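Local coordinates for protein ribonuclease H (Uncultured organism, PDB 4IBN) that probably cleaves the RNA strand of RNA-DNA hybrids endonucleolytically with the help of magnesium ions, leaving 5'-phosphomonoester ends, at residues A[21-26]-A[94-99]; A[36-41]-A[58-63]; A[70-75]-A[127-132]; A[86-91]-A[135-140]; A[106-111]-A[210-215]. One frame throughout, in Å; residues are numbered along the deposited sequence.

Contact 1 of 5, residues A[21-26]-A[94-99]; sequences ADESCL and TTDSRY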
# COMPACT_ATOMS: atom_id res chain seq x y z
N ALA A 21 -0.21 2.03 4.09
CA ALA A 21 1.02 1.87 3.34
C ALA A 21 1.80 3.17 3.24
O ALA A 21 1.23 4.19 3.29
CB ALA A 21 0.70 1.37 1.98
N ASP A 22 3.12 3.06 3.16
CA ASP A 22 3.99 4.20 2.95
C ASP A 22 5.25 3.78 2.24
O ASP A 22 5.51 2.67 2.11
CB ASP A 22 4.36 4.95 4.22
CG ASP A 22 4.99 6.30 3.93
OD1 ASP A 22 4.45 7.03 3.18
OD2 ASP A 22 6.07 6.58 4.37
N GLU A 23 5.97 4.76 1.74
CA GLU A 23 7.23 4.50 1.08
C GLU A 23 8.22 5.57 1.44
O GLU A 23 7.83 6.63 1.80
CB GLU A 23 7.05 4.47 -0.42
CG GLU A 23 6.54 5.74 -1.06
CD GLU A 23 5.14 6.11 -0.56
OE1 GLU A 23 4.28 5.26 -0.62
OE2 GLU A 23 4.92 7.22 -0.09
N SER A 24 9.50 5.24 1.37
CA SER A 24 10.48 6.25 1.57
C SER A 24 11.80 5.90 0.90
O SER A 24 12.18 4.77 0.84
CB SER A 24 10.72 6.41 3.04
OG SER A 24 11.53 7.52 3.27
N CYS A 25 12.49 6.93 0.45
CA CYS A 25 13.86 6.81 0.02
C CYS A 25 14.74 7.51 1.04
O CYS A 25 14.29 8.36 1.74
CB CYS A 25 14.08 7.48 -1.30
SG CYS A 25 13.45 6.57 -2.69
N LEU A 26 15.99 7.11 1.12
CA LEU A 26 16.92 7.72 2.02
C LEU A 26 18.09 8.31 1.28
O LEU A 26 18.68 7.65 0.53
CB LEU A 26 17.48 6.70 2.97
CG LEU A 26 16.57 5.88 3.84
CD1 LEU A 26 17.39 4.76 4.38
CD2 LEU A 26 16.12 6.73 4.92
N THR A 94 -5.16 2.89 2.72
CA THR A 94 -4.83 4.25 3.02
C THR A 94 -3.34 4.53 2.88
O THR A 94 -2.57 3.88 3.44
CB THR A 94 -5.27 4.63 4.47
OG1 THR A 94 -6.65 4.39 4.64
CG2 THR A 94 -4.98 6.05 4.74
N THR A 95 -3.02 5.55 2.12
CA THR A 95 -1.64 5.87 1.84
C THR A 95 -1.43 7.36 1.78
O THR A 95 -2.34 8.05 1.57
CB THR A 95 -1.20 5.28 0.53
OG1 THR A 95 0.13 5.66 0.26
CG2 THR A 95 -2.08 5.70 -0.56
N ASP A 96 -0.20 7.78 2.01
CA ASP A 96 0.23 9.16 1.79
C ASP A 96 0.47 9.49 0.33
O ASP A 96 0.67 10.61 -0.00
CB ASP A 96 1.51 9.48 2.58
CG ASP A 96 2.71 8.73 2.06
OD1 ASP A 96 2.59 7.60 1.61
OD2 ASP A 96 3.81 9.23 2.14
N SER A 97 0.45 8.50 -0.53
CA SER A 97 0.76 8.72 -1.89
C SER A 97 -0.46 9.00 -2.74
O SER A 97 -1.20 8.13 -3.04
CB SER A 97 1.48 7.50 -2.44
OG SER A 97 1.70 7.59 -3.80
N ARG A 98 -0.61 10.25 -3.15
CA ARG A 98 -1.61 10.61 -4.11
C ARG A 98 -1.32 9.99 -5.43
O ARG A 98 -2.17 9.74 -6.20
CB ARG A 98 -1.81 12.10 -4.19
CG ARG A 98 -2.72 12.58 -3.13
CD ARG A 98 -3.56 13.72 -3.53
NE ARG A 98 -4.74 13.33 -4.26
CZ ARG A 98 -5.97 13.43 -3.80
NH1 ARG A 98 -6.20 13.90 -2.59
NH2 ARG A 98 -6.98 13.07 -4.55
N TYR A 99 -0.08 9.68 -5.67
CA TYR A 99 0.26 9.04 -6.91
C TYR A 99 -0.56 7.75 -6.99
O TYR A 99 -1.15 7.50 -7.97
CB TYR A 99 1.76 8.70 -6.93
CG TYR A 99 2.35 8.12 -8.19
CD1 TYR A 99 2.43 8.83 -9.35
CD2 TYR A 99 2.86 6.85 -8.22
CE1 TYR A 99 2.96 8.30 -10.49
CE2 TYR A 99 3.41 6.34 -9.34
CZ TYR A 99 3.46 7.06 -10.48
OH TYR A 99 4.01 6.56 -11.62
O HOH W 1 2.06 3.88 -0.25

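Contact 2 of 5, residues A[36-41]-A[58-63]; sequences GGAGVL and VWVSEP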
# COMPACT_ATOMS: atom_id res chain seq x y z
N GLY A 36 15.60 2.66 -1.07
CA GLY A 36 14.22 2.91 -0.77
C GLY A 36 13.49 1.73 -0.17
O GLY A 36 13.95 0.63 -0.25
N GLY A 37 12.37 2.02 0.47
CA GLY A 37 11.58 1.01 1.12
C GLY A 37 10.09 1.22 0.98
O GLY A 37 9.67 2.28 0.78
N ALA A 38 9.33 0.14 1.08
CA ALA A 38 7.89 0.20 1.14
C ALA A 38 7.44 -0.54 2.40
O ALA A 38 7.90 -1.62 2.65
CB ALA A 38 7.27 -0.45 -0.07
N GLY A 39 6.58 0.09 3.17
CA GLY A 39 6.06 -0.46 4.39
C GLY A 39 4.54 -0.53 4.40
O GLY A 39 3.91 0.38 4.02
N VAL A 40 4.02 -1.68 4.83
CA VAL A 40 2.59 -1.89 4.90
C VAL A 40 2.16 -2.50 6.24
O VAL A 40 2.68 -3.48 6.63
CB VAL A 40 2.16 -2.85 3.83
CG1 VAL A 40 0.70 -3.03 3.83
CG2 VAL A 40 2.61 -2.39 2.52
N LEU A 41 1.17 -1.90 6.89
CA LEU A 41 0.52 -2.48 8.04
C LEU A 41 -0.87 -2.96 7.62
O LEU A 41 -1.59 -2.22 7.05
CB LEU A 41 0.36 -1.42 9.12
CG LEU A 41 -0.49 -1.76 10.33
CD1 LEU A 41 0.09 -2.86 11.13
CD2 LEU A 41 -0.75 -0.56 11.18
N VAL A 58 4.19 -5.99 6.23
CA VAL A 58 4.87 -6.50 5.04
C VAL A 58 5.74 -5.41 4.42
O VAL A 58 5.26 -4.30 4.17
CB VAL A 58 3.88 -7.02 3.99
CG1 VAL A 58 2.75 -6.01 3.80
CG2 VAL A 58 4.58 -7.29 2.68
N TRP A 59 7.02 -5.70 4.17
CA TRP A 59 7.89 -4.69 3.63
C TRP A 59 8.82 -5.23 2.56
O TRP A 59 9.08 -6.41 2.51
CB TRP A 59 8.67 -3.95 4.74
CG TRP A 59 9.66 -4.77 5.44
CD1 TRP A 59 10.95 -4.94 5.11
CD2 TRP A 59 9.45 -5.54 6.61
NE1 TRP A 59 11.57 -5.76 5.99
CE2 TRP A 59 10.67 -6.14 6.94
CE3 TRP A 59 8.36 -5.76 7.44
CZ2 TRP A 59 10.81 -6.97 8.00
CZ3 TRP A 59 8.51 -6.57 8.50
CH2 TRP A 59 9.72 -7.17 8.78
N VAL A 60 9.31 -4.31 1.74
CA VAL A 60 10.32 -4.63 0.76
C VAL A 60 11.23 -3.45 0.53
O VAL A 60 10.90 -2.38 0.90
CB VAL A 60 9.73 -5.02 -0.55
CG1 VAL A 60 8.96 -6.29 -0.40
CG2 VAL A 60 8.89 -3.94 -1.08
N SER A 61 12.37 -3.69 -0.08
CA SER A 61 13.30 -2.62 -0.34
C SER A 61 14.02 -2.79 -1.67
O SER A 61 14.03 -3.86 -2.20
CB SER A 61 14.32 -2.53 0.77
OG SER A 61 14.94 -3.74 1.00
N GLU A 62 14.58 -1.69 -2.17
CA GLU A 62 15.47 -1.65 -3.33
C GLU A 62 16.66 -0.76 -3.00
O GLU A 62 16.51 0.18 -2.30
CB GLU A 62 14.75 -1.12 -4.55
CG GLU A 62 13.72 -2.08 -5.06
CD GLU A 62 12.88 -1.59 -6.21
OE1 GLU A 62 13.11 -0.52 -6.73
OE2 GLU A 62 11.99 -2.34 -6.59
N PRO A 63 17.83 -1.11 -3.48
CA PRO A 63 19.02 -0.31 -3.19
C PRO A 63 19.20 1.01 -3.96
O PRO A 63 20.03 1.81 -3.58
CB PRO A 63 20.15 -1.27 -3.49
CG PRO A 63 19.64 -2.16 -4.47
CD PRO A 63 18.18 -2.34 -4.18

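Contact 3 of 5, residues A[70-75]-A[127-132]; sequences MALRSV and ALWQEA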
# COMPACT_ATOMS: atom_id res chain seq x y z
N MET A 70 8.58 2.74 -5.26
CA MET A 70 8.30 2.15 -3.98
C MET A 70 6.80 2.25 -3.56
O MET A 70 6.27 1.39 -2.92
CB MET A 70 9.28 2.65 -2.90
CG MET A 70 10.71 2.32 -3.19
SD MET A 70 11.01 0.59 -3.72
CE MET A 70 10.68 -0.28 -2.27
N ALA A 71 6.17 3.33 -3.94
CA ALA A 71 4.78 3.47 -3.67
C ALA A 71 4.02 2.35 -4.40
O ALA A 71 3.18 1.75 -3.85
CB ALA A 71 4.30 4.80 -4.09
N LEU A 72 4.39 2.11 -5.64
CA LEU A 72 3.77 1.03 -6.39
C LEU A 72 4.04 -0.35 -5.77
O LEU A 72 3.18 -1.16 -5.70
CB LEU A 72 4.07 1.10 -7.89
CG LEU A 72 3.33 2.16 -8.65
CD1 LEU A 72 4.03 2.49 -9.95
CD2 LEU A 72 1.95 1.70 -8.88
N ARG A 73 5.25 -0.57 -5.30
CA ARG A 73 5.56 -1.82 -4.63
C ARG A 73 4.76 -2.01 -3.36
O ARG A 73 4.45 -3.12 -3.01
CB ARG A 73 7.05 -1.98 -4.38
CG ARG A 73 7.81 -1.81 -5.65
CD ARG A 73 8.96 -2.73 -5.84
NE ARG A 73 8.76 -4.07 -5.34
CZ ARG A 73 9.76 -4.80 -4.91
NH1 ARG A 73 10.96 -4.30 -4.97
NH2 ARG A 73 9.59 -6.01 -4.43
N SER A 74 4.43 -0.92 -2.69
CA SER A 74 3.63 -1.04 -1.49
C SER A 74 2.29 -1.64 -1.84
O SER A 74 1.77 -2.43 -1.12
CB SER A 74 3.50 0.29 -0.74
OG SER A 74 2.54 1.17 -1.25
N VAL A 75 1.74 -1.23 -2.95
CA VAL A 75 0.50 -1.84 -3.38
C VAL A 75 0.68 -3.29 -3.79
O VAL A 75 -0.02 -4.14 -3.37
CB VAL A 75 -0.06 -1.13 -4.60
CG1 VAL A 75 -1.33 -1.81 -5.10
CG2 VAL A 75 -0.36 0.26 -4.27
N ALA A 127 5.09 -0.49 -16.45
CA ALA A 127 5.14 -1.91 -16.16
C ALA A 127 4.71 -2.22 -14.74
O ALA A 127 4.01 -3.15 -14.51
CB ALA A 127 6.49 -2.46 -16.43
N LEU A 128 5.19 -1.42 -13.80
CA LEU A 128 4.79 -1.58 -12.43
C LEU A 128 3.33 -1.30 -12.19
O LEU A 128 2.73 -1.94 -11.44
CB LEU A 128 5.64 -0.74 -11.49
CG LEU A 128 6.87 -1.27 -10.82
CD1 LEU A 128 7.20 -0.31 -9.73
CD2 LEU A 128 6.72 -2.60 -10.24
N TRP A 129 2.78 -0.32 -12.86
CA TRP A 129 1.37 -0.04 -12.73
C TRP A 129 0.58 -1.25 -13.18
O TRP A 129 -0.37 -1.60 -12.57
CB TRP A 129 0.96 1.16 -13.56
CG TRP A 129 1.12 2.44 -12.86
CD1 TRP A 129 2.02 3.41 -13.13
CD2 TRP A 129 0.34 2.92 -11.79
NE1 TRP A 129 1.85 4.45 -12.30
CE2 TRP A 129 0.82 4.17 -11.45
CE3 TRP A 129 -0.76 2.43 -11.11
CZ2 TRP A 129 0.28 4.92 -10.45
CZ3 TRP A 129 -1.27 3.17 -10.10
CH2 TRP A 129 -0.76 4.40 -9.79
N GLN A 130 1.00 -1.88 -14.25
CA GLN A 130 0.33 -3.07 -14.70
C GLN A 130 0.37 -4.20 -13.69
O GLN A 130 -0.57 -4.87 -13.50
CB GLN A 130 0.84 -3.55 -16.07
CG GLN A 130 0.54 -2.64 -17.20
CD GLN A 130 1.05 -3.16 -18.54
OE1 GLN A 130 1.96 -3.90 -18.60
NE2 GLN A 130 0.46 -2.74 -19.59
N GLU A 131 1.51 -4.39 -13.07
CA GLU A 131 1.64 -5.34 -12.00
C GLU A 131 0.76 -4.99 -10.79
O GLU A 131 0.21 -5.83 -10.17
CB GLU A 131 3.10 -5.46 -11.55
CG GLU A 131 4.00 -6.05 -12.53
CD GLU A 131 5.37 -6.44 -11.96
OE1 GLU A 131 5.48 -6.68 -10.77
OE2 GLU A 131 6.29 -6.56 -12.75
N ALA A 132 0.69 -3.74 -10.46
CA ALA A 132 -0.15 -3.35 -9.38
C ALA A 132 -1.60 -3.60 -9.66
O ALA A 132 -2.32 -3.97 -8.79
CB ALA A 132 0.06 -1.94 -9.05

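Contact 4 of 5, residues A[86-91]-A[135-140]; sequences GTRFRV and AVNGHA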
# COMPACT_ATOMS: atom_id res chain seq x y z
N GLY A 86 -6.71 -17.80 -0.34
CA GLY A 86 -7.85 -18.52 -0.83
C GLY A 86 -9.12 -17.77 -1.00
O GLY A 86 -10.13 -18.35 -1.14
N THR A 87 -9.06 -16.47 -0.96
CA THR A 87 -10.25 -15.67 -1.05
C THR A 87 -9.92 -14.27 -1.56
O THR A 87 -8.85 -13.80 -1.36
CB THR A 87 -10.93 -15.55 0.35
OG1 THR A 87 -12.09 -14.75 0.29
CG2 THR A 87 -10.00 -15.01 1.37
N ARG A 88 -10.88 -13.64 -2.21
CA ARG A 88 -10.83 -12.22 -2.43
C ARG A 88 -11.08 -11.51 -1.13
O ARG A 88 -11.63 -12.05 -0.26
CB ARG A 88 -11.82 -11.78 -3.48
CG ARG A 88 -11.52 -12.29 -4.85
CD ARG A 88 -12.71 -12.06 -5.78
NE ARG A 88 -13.87 -12.91 -5.49
CZ ARG A 88 -15.04 -12.51 -4.98
NH1 ARG A 88 -15.28 -11.24 -4.66
NH2 ARG A 88 -16.01 -13.40 -4.79
N PHE A 89 -10.63 -10.27 -1.04
CA PHE A 89 -10.75 -9.48 0.14
C PHE A 89 -11.43 -8.16 -0.18
O PHE A 89 -11.36 -7.70 -1.26
CB PHE A 89 -9.37 -9.11 0.70
CG PHE A 89 -8.73 -10.13 1.58
CD1 PHE A 89 -8.56 -9.90 2.89
CD2 PHE A 89 -8.23 -11.28 1.08
CE1 PHE A 89 -7.95 -10.79 3.68
CE2 PHE A 89 -7.64 -12.16 1.88
CZ PHE A 89 -7.50 -11.92 3.16
N ARG A 90 -12.06 -7.56 0.82
CA ARG A 90 -12.41 -6.17 0.78
C ARG A 90 -11.32 -5.40 1.55
O ARG A 90 -10.96 -5.78 2.57
CB ARG A 90 -13.76 -5.95 1.42
CG ARG A 90 -14.86 -6.46 0.61
CD ARG A 90 -16.20 -6.39 1.35
NE ARG A 90 -16.32 -7.51 2.23
CZ ARG A 90 -17.13 -7.56 3.25
NH1 ARG A 90 -17.92 -6.57 3.50
NH2 ARG A 90 -17.15 -8.62 4.02
N VAL A 91 -10.80 -4.33 0.98
CA VAL A 91 -9.67 -3.63 1.54
C VAL A 91 -9.92 -2.15 1.56
O VAL A 91 -10.27 -1.60 0.60
CB VAL A 91 -8.40 -3.89 0.71
CG1 VAL A 91 -7.22 -3.19 1.28
CG2 VAL A 91 -8.16 -5.37 0.57
N ALA A 135 -2.30 -7.19 -9.26
CA ALA A 135 -2.25 -7.58 -7.88
C ALA A 135 -3.57 -7.30 -7.16
O ALA A 135 -4.05 -8.09 -6.41
CB ALA A 135 -1.10 -6.86 -7.18
N VAL A 136 -4.12 -6.15 -7.42
CA VAL A 136 -5.40 -5.76 -6.91
C VAL A 136 -6.46 -6.71 -7.43
O VAL A 136 -7.35 -7.04 -6.76
CB VAL A 136 -5.72 -4.35 -7.32
CG1 VAL A 136 -7.13 -4.04 -7.10
CG2 VAL A 136 -4.87 -3.40 -6.59
N ASN A 137 -6.34 -7.13 -8.67
CA ASN A 137 -7.17 -8.19 -9.16
C ASN A 137 -8.68 -7.99 -9.00
O ASN A 137 -9.22 -7.06 -9.41
CB ASN A 137 -6.75 -9.52 -8.59
CG ASN A 137 -7.46 -9.84 -7.40
OD1 ASN A 137 -8.25 -10.78 -7.36
ND2 ASN A 137 -7.40 -8.91 -6.47
N GLY A 138 -9.20 -9.01 -8.33
CA GLY A 138 -10.57 -9.14 -7.95
C GLY A 138 -10.91 -8.66 -6.55
O GLY A 138 -11.98 -8.83 -6.13
N HIS A 139 -9.94 -8.13 -5.83
CA HIS A 139 -10.19 -7.60 -4.54
C HIS A 139 -10.94 -6.31 -4.70
O HIS A 139 -10.75 -5.63 -5.64
CB HIS A 139 -8.89 -7.32 -3.79
CG HIS A 139 -8.01 -8.52 -3.68
ND1 HIS A 139 -8.32 -9.60 -2.91
CD2 HIS A 139 -6.83 -8.80 -4.25
CE1 HIS A 139 -7.37 -10.50 -3.02
NE2 HIS A 139 -6.45 -10.04 -3.83
N ALA A 140 -11.79 -5.98 -3.75
CA ALA A 140 -12.51 -4.73 -3.81
C ALA A 140 -11.84 -3.74 -2.87
O ALA A 140 -11.63 -4.05 -1.75
CB ALA A 140 -13.91 -4.95 -3.42

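Contact 5 of 5, residues A[106-111]-A[210-215]; sequences RWVHDW and ALPVVA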
# COMPACT_ATOMS: atom_id res chain seq x y z
N ARG A 106 -8.26 7.07 -11.02
CA ARG A 106 -8.36 7.80 -12.27
C ARG A 106 -7.39 7.41 -13.35
O ARG A 106 -7.77 7.02 -14.37
CB ARG A 106 -8.22 9.29 -12.03
CG ARG A 106 -9.26 9.89 -11.23
CD ARG A 106 -9.02 11.37 -11.00
NE ARG A 106 -10.05 11.92 -10.16
CZ ARG A 106 -11.04 12.65 -10.61
NH1 ARG A 106 -11.10 12.97 -11.89
NH2 ARG A 106 -11.96 13.09 -9.78
N TRP A 107 -6.11 7.57 -13.10
CA TRP A 107 -5.16 7.49 -14.18
C TRP A 107 -5.08 6.14 -14.90
O TRP A 107 -4.88 6.12 -16.05
CB TRP A 107 -3.78 7.93 -13.71
CG TRP A 107 -3.69 9.19 -12.96
CD1 TRP A 107 -4.53 10.22 -12.99
CD2 TRP A 107 -2.66 9.54 -12.08
NE1 TRP A 107 -4.10 11.20 -12.16
CE2 TRP A 107 -2.93 10.79 -11.58
CE3 TRP A 107 -1.52 8.91 -11.66
CZ2 TRP A 107 -2.09 11.44 -10.71
CZ3 TRP A 107 -0.69 9.56 -10.74
CH2 TRP A 107 -0.99 10.80 -10.30
N VAL A 108 -5.24 5.02 -14.19
CA VAL A 108 -5.10 3.72 -14.80
C VAL A 108 -6.14 3.59 -15.87
O VAL A 108 -5.96 2.96 -16.84
CB VAL A 108 -5.22 2.55 -13.84
CG1 VAL A 108 -4.00 2.41 -13.04
CG2 VAL A 108 -6.38 2.71 -12.99
N HIS A 109 -7.28 4.17 -15.61
CA HIS A 109 -8.33 4.16 -16.57
C HIS A 109 -7.92 4.94 -17.81
O HIS A 109 -8.20 4.55 -18.87
CB HIS A 109 -9.64 4.69 -15.97
CG HIS A 109 -10.15 3.90 -14.81
ND1 HIS A 109 -10.60 2.61 -14.93
CD2 HIS A 109 -10.29 4.22 -13.51
CE1 HIS A 109 -10.98 2.17 -13.76
NE2 HIS A 109 -10.79 3.12 -12.88
N ASP A 110 -7.27 6.08 -17.64
CA ASP A 110 -6.78 6.83 -18.78
C ASP A 110 -5.72 6.06 -19.53
O ASP A 110 -5.72 6.04 -20.72
CB ASP A 110 -6.17 8.15 -18.34
CG ASP A 110 -7.18 9.12 -17.76
OD1 ASP A 110 -8.35 9.03 -18.12
OD2 ASP A 110 -6.79 9.95 -16.94
N TRP A 111 -4.80 5.44 -18.82
CA TRP A 111 -3.75 4.71 -19.46
C TRP A 111 -4.30 3.53 -20.27
O TRP A 111 -3.87 3.27 -21.34
CB TRP A 111 -2.72 4.23 -18.43
CG TRP A 111 -1.97 5.34 -17.86
CD1 TRP A 111 -1.60 6.43 -18.49
CD2 TRP A 111 -1.45 5.45 -16.52
NE1 TRP A 111 -0.90 7.25 -17.65
CE2 TRP A 111 -0.80 6.66 -16.43
CE3 TRP A 111 -1.49 4.65 -15.41
CZ2 TRP A 111 -0.17 7.08 -15.25
CZ3 TRP A 111 -0.92 5.08 -14.27
CH2 TRP A 111 -0.25 6.26 -14.19
N ALA A 210 -13.85 -1.51 -10.33
CA ALA A 210 -12.89 -2.47 -10.74
C ALA A 210 -11.94 -1.89 -11.79
O ALA A 210 -12.26 -0.98 -12.49
CB ALA A 210 -13.58 -3.59 -11.28
N LEU A 211 -10.71 -2.34 -11.75
CA LEU A 211 -9.69 -1.82 -12.61
C LEU A 211 -9.77 -2.47 -13.97
O LEU A 211 -10.25 -3.57 -14.10
CB LEU A 211 -8.31 -2.00 -11.99
CG LEU A 211 -8.11 -1.43 -10.60
CD1 LEU A 211 -6.86 -1.84 -9.97
CD2 LEU A 211 -8.22 0.03 -10.61
N PRO A 212 -9.26 -1.79 -14.98
CA PRO A 212 -9.17 -2.36 -16.31
C PRO A 212 -8.30 -3.62 -16.30
O PRO A 212 -7.30 -3.62 -15.67
CB PRO A 212 -8.49 -1.24 -17.08
CG PRO A 212 -7.63 -0.55 -16.09
CD PRO A 212 -8.40 -0.62 -14.81
N VAL A 213 -8.70 -4.69 -16.98
CA VAL A 213 -7.90 -5.92 -17.02
C VAL A 213 -6.89 -5.61 -18.08
O VAL A 213 -7.25 -5.35 -19.17
CB VAL A 213 -8.72 -7.15 -17.46
CG1 VAL A 213 -7.83 -8.38 -17.65
CG2 VAL A 213 -9.81 -7.41 -16.51
N VAL A 214 -5.62 -5.62 -17.72
CA VAL A 214 -4.56 -5.14 -18.56
C VAL A 214 -4.42 -5.95 -19.86
O VAL A 214 -4.57 -7.16 -19.88
CB VAL A 214 -3.20 -5.23 -17.83
CG1 VAL A 214 -3.29 -4.66 -16.43
CG2 VAL A 214 -2.83 -6.66 -17.72
N ALA A 215 -4.10 -5.23 -20.92
CA ALA A 215 -3.80 -5.83 -22.20
C ALA A 215 -2.31 -6.27 -22.31
O ALA A 215 -1.46 -5.64 -22.92
CB ALA A 215 -4.13 -4.86 -23.24

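Contact 1 of 5, residues A[21-26]-A[94-99]
Asp96 holds CG between its own backbone N and carbonyl carbon (chi1 68°), and Glu23 bends at chi2 (-62°), which sets its CD. The two carboxylates approach tip to tip and nearly coplanar, Glu23 OE2 standing 2.9 Å from Asp96 OD1, two acceptors that make no hydrogen bond with each other. Asp22 comes in differently: its side chain crosses that of Asp96 at about a right angle, with the carboxylate planes 61° apart. Its OD1 is modelled so close to the Asp96 carboxylate that the exact spacing is doubtful. Beside this cluster, Ala21 N donates to Thr94 O at 3.1 Å. A water bridges the segments, donating to Glu23 OE1 at 2.6 Å and lying 2.7 Å from Thr95 OG1. The same Thr95 OG1 accepts from Ser97 N at 3.0 Å, an ST turn between the strand end and the helix N-capped by Ser97. An alanine in place of Asp96 would take its carboxylate from beside Asp22 and Glu23 and would probably thin the cluster of acceptors around which the site is built. Asn159, from helix 153-168, approaches Asp22 OD2. Carboxylates gathered on one strand and just past the end of its parallel neighbour are characteristic of the RNase H active site, and Asp22, Glu23, Asp96 and Asn159 probably make up the atypical DEDN motif of this enzyme.

Contact 2 of 5, residues A[36-41]-A[58-63]
Gly36 pairs with Glu62 in the first hydrogen-bonded pair of this antiparallel hairpin, its N donating to Glu62 O at 2.9 Å and its O accepting from Glu62 N. Gly37 faces Ser61 in a non-hydrogen-bonded pair, with Gly37 CA and Ser61 CA 4.3 Å apart; Gly37 CA also makes a CA-H...O contact with Val60 O. At Ala38 both backbone bonds return, to Val60, and Ala38 CB rests 4.0 Å from Val60 CG2. Gly39 lies across from Trp59, whose indole leads away from the partner strand; Trp59 NE1 hydrogen-bonds to Thr170 OG1, while Trp59 CB stays 3.2 Å from Ala38 O. Val40 closes the series with Val58. Their side chains lie side by side and point the same way, and Val58 CG1, held between its backbone N and carbonyl carbon (chi1 47°), presses to 3.2 Å from Val40 CB, tighter than usual van der Waals contact. Helix 67-82 covers the face of Ala38 and Val60; on that face Glu62 OE1 hydrogen-bonds to Thr65 OG1 and OE2 forms salt bridges with Arg69 and Arg73. The join thus depends mainly on main-chain bonds, with small apolar groups toward the helix and glycines opposite Trp59 and Ser61.

Contact 3 of 5, residues A[70-75]-A[127-132]
Leu72 lays its CD2 methyl over one face of the Trp129 indole, and this is the tight part of the contact. Leu72 CD2 sits 3.5 Å from the centroid of the Trp129 six-membered ring and only 10° off its normal, a CH-pi contact. The other methyl meets the pyrrole part, with Leu72 CD1 3.8 Å from Trp129 NE1. The CB of Trp129 starts away from the partner helix, and CG is anti to its carbonyl carbon (chi1 -87°). The indole beyond nevertheless comes back under the leucine, the two side chains crossing at about a right angle. Ala132 CB fills in beside it, 4.1 Å from Leu72 CD2 and 4.2 Å from Val75 CG1, and Leu128 CD1 adds to the close packing, 3.9 Å from Leu72 CB. The two segments run nearly parallel, their axes 18° apart and 9.2 Å at closest approach. Helices 67-82 and 126-136 belong, with helix 98-113, to the group packed on one face of the RNase H sheet; Ile100 touches Leu72 and Val75, and Val108 touches Trp129. The indole is also gripped at its nitrogen, since Trp129 NE1 bonds to Tyr99 OH. An alanine at Trp129 would probably open a gap under the Leu72 methyls and leave Tyr99 OH without its indole partner. Toward the more exposed side the packing thins, and Arg73 CG comes no nearer to Leu128 CD1 than 4.4 Å. The charged ends there turn to other partners, Arg73 to Glu62 and Glu131 to Arg80, while Arg73 NE and Glu131 OE1 stay 6.9 Å apart.

Contact 4 of 5, residues A[86-91]-A[135-140]
Phe89 N meets the imidazole of His139 at its edge, only 1° out of the ring plane, and donates to His139 ND1 at 3.0 Å. Thr87 O lies near the same plane, 4.0 Å from His139 CE1, and Ala135 O is at the edge as well. Over one face, offset toward the rim, stands Asn137 OD1, although that side chain is modelled too close to its neighbours for its place to be sure. The ring's bond to Phe89 N lies just ahead of a parallel strand pair: Arg90 and Ala140 form the bridge through which strand 140-145, outermost in the RNase H sheet, joins strand 90-95. Before it, the chain leaves helix 126-136 through a type II' turn from Val136 to His139, with Asn137 at positive phi. His139 carries CG anti to its carbonyl carbon (chi1 -56°), which sets CG beside its backbone N. Arg88 lies over the turn, its CD 3.3 Å from Gly138 O, and a beta carbon on Gly138 would come close to that same CD; the guanidinium itself makes a salt bridge with Asp11. Phe89 and Val91 are buried, packed on helix 67-82 and strand 16-25. Past the histidine the bonds are all main chain: Ala140 N donates to Phe89 O at 3.1 Å, and Val91 N donates to Ala140 O at 2.9 Å with an N-H...O angle of 155°.

Contact 5 of 5, residues A[106-111]-A[210-215]
His109 reaches over to the loop of Ala210 to Pro212 with the ND1-CE1 part of its imidazole. From CB the chain takes CG anti to the carbonyl carbon (chi1 -61°), and the ring that follows crosses Pro212 at about a right angle. His109 ND1 comes to 3.9 Å from Pro212 CD, and CE1 touches that methylene at the same distance. His109 CE1 also heads for Ala210 O, which lies in the plane of the ring at its edge, 3.6 Å away. Against one face of the imidazole, toward its rim, rests CG2 of Val108 from the same helix. That methyl has a second task: Val108 CG2 packs on Leu211 CD2 at 4.0 Å, their side chains crossing obliquely. The proline meets the helix backbone too, Pro212 CG lying 4.0 Å from Val108 O. Leu211 continues inward to Met104 of helix 98-113 and to Val133 and Val136 of helix 126-136, so that the C-terminal loop is laid across the neighbourhood of two helices of the RNase H fold. With apolar carbons, a ring edge and two carbonyl oxygens doing the touching, and no salt bridge or hydrogen bond between the segments, the loop is fastened by van der Waals packing and the fit of Leu211 and Pro212.

How the contacts relate
Contacts 1, 2 and 3 are buried near the centre of the chain; contact 4 is partly buried and contact 5 lies at the surface. Contacts 1, 2 and 4 join strands of one sheet, and contacts 1 and 2 meet directly through main-chain bonds between strands 16-25 and 34-45. Contact 3 joins two helices that lie on that sheet, sharing helix 126-136 with contact 4 and touching contact 2 by a salt bridge. Contact 5 uses helix 98-113, as contact 1 does, and borders contact 3 at the tryptophans. The chemistry shifts accordingly: clustered carboxylates in contact 1, backbone bonds in contact 2, and in contact 4 with one histidine bond added, and apolar packing in contacts 3 and 5.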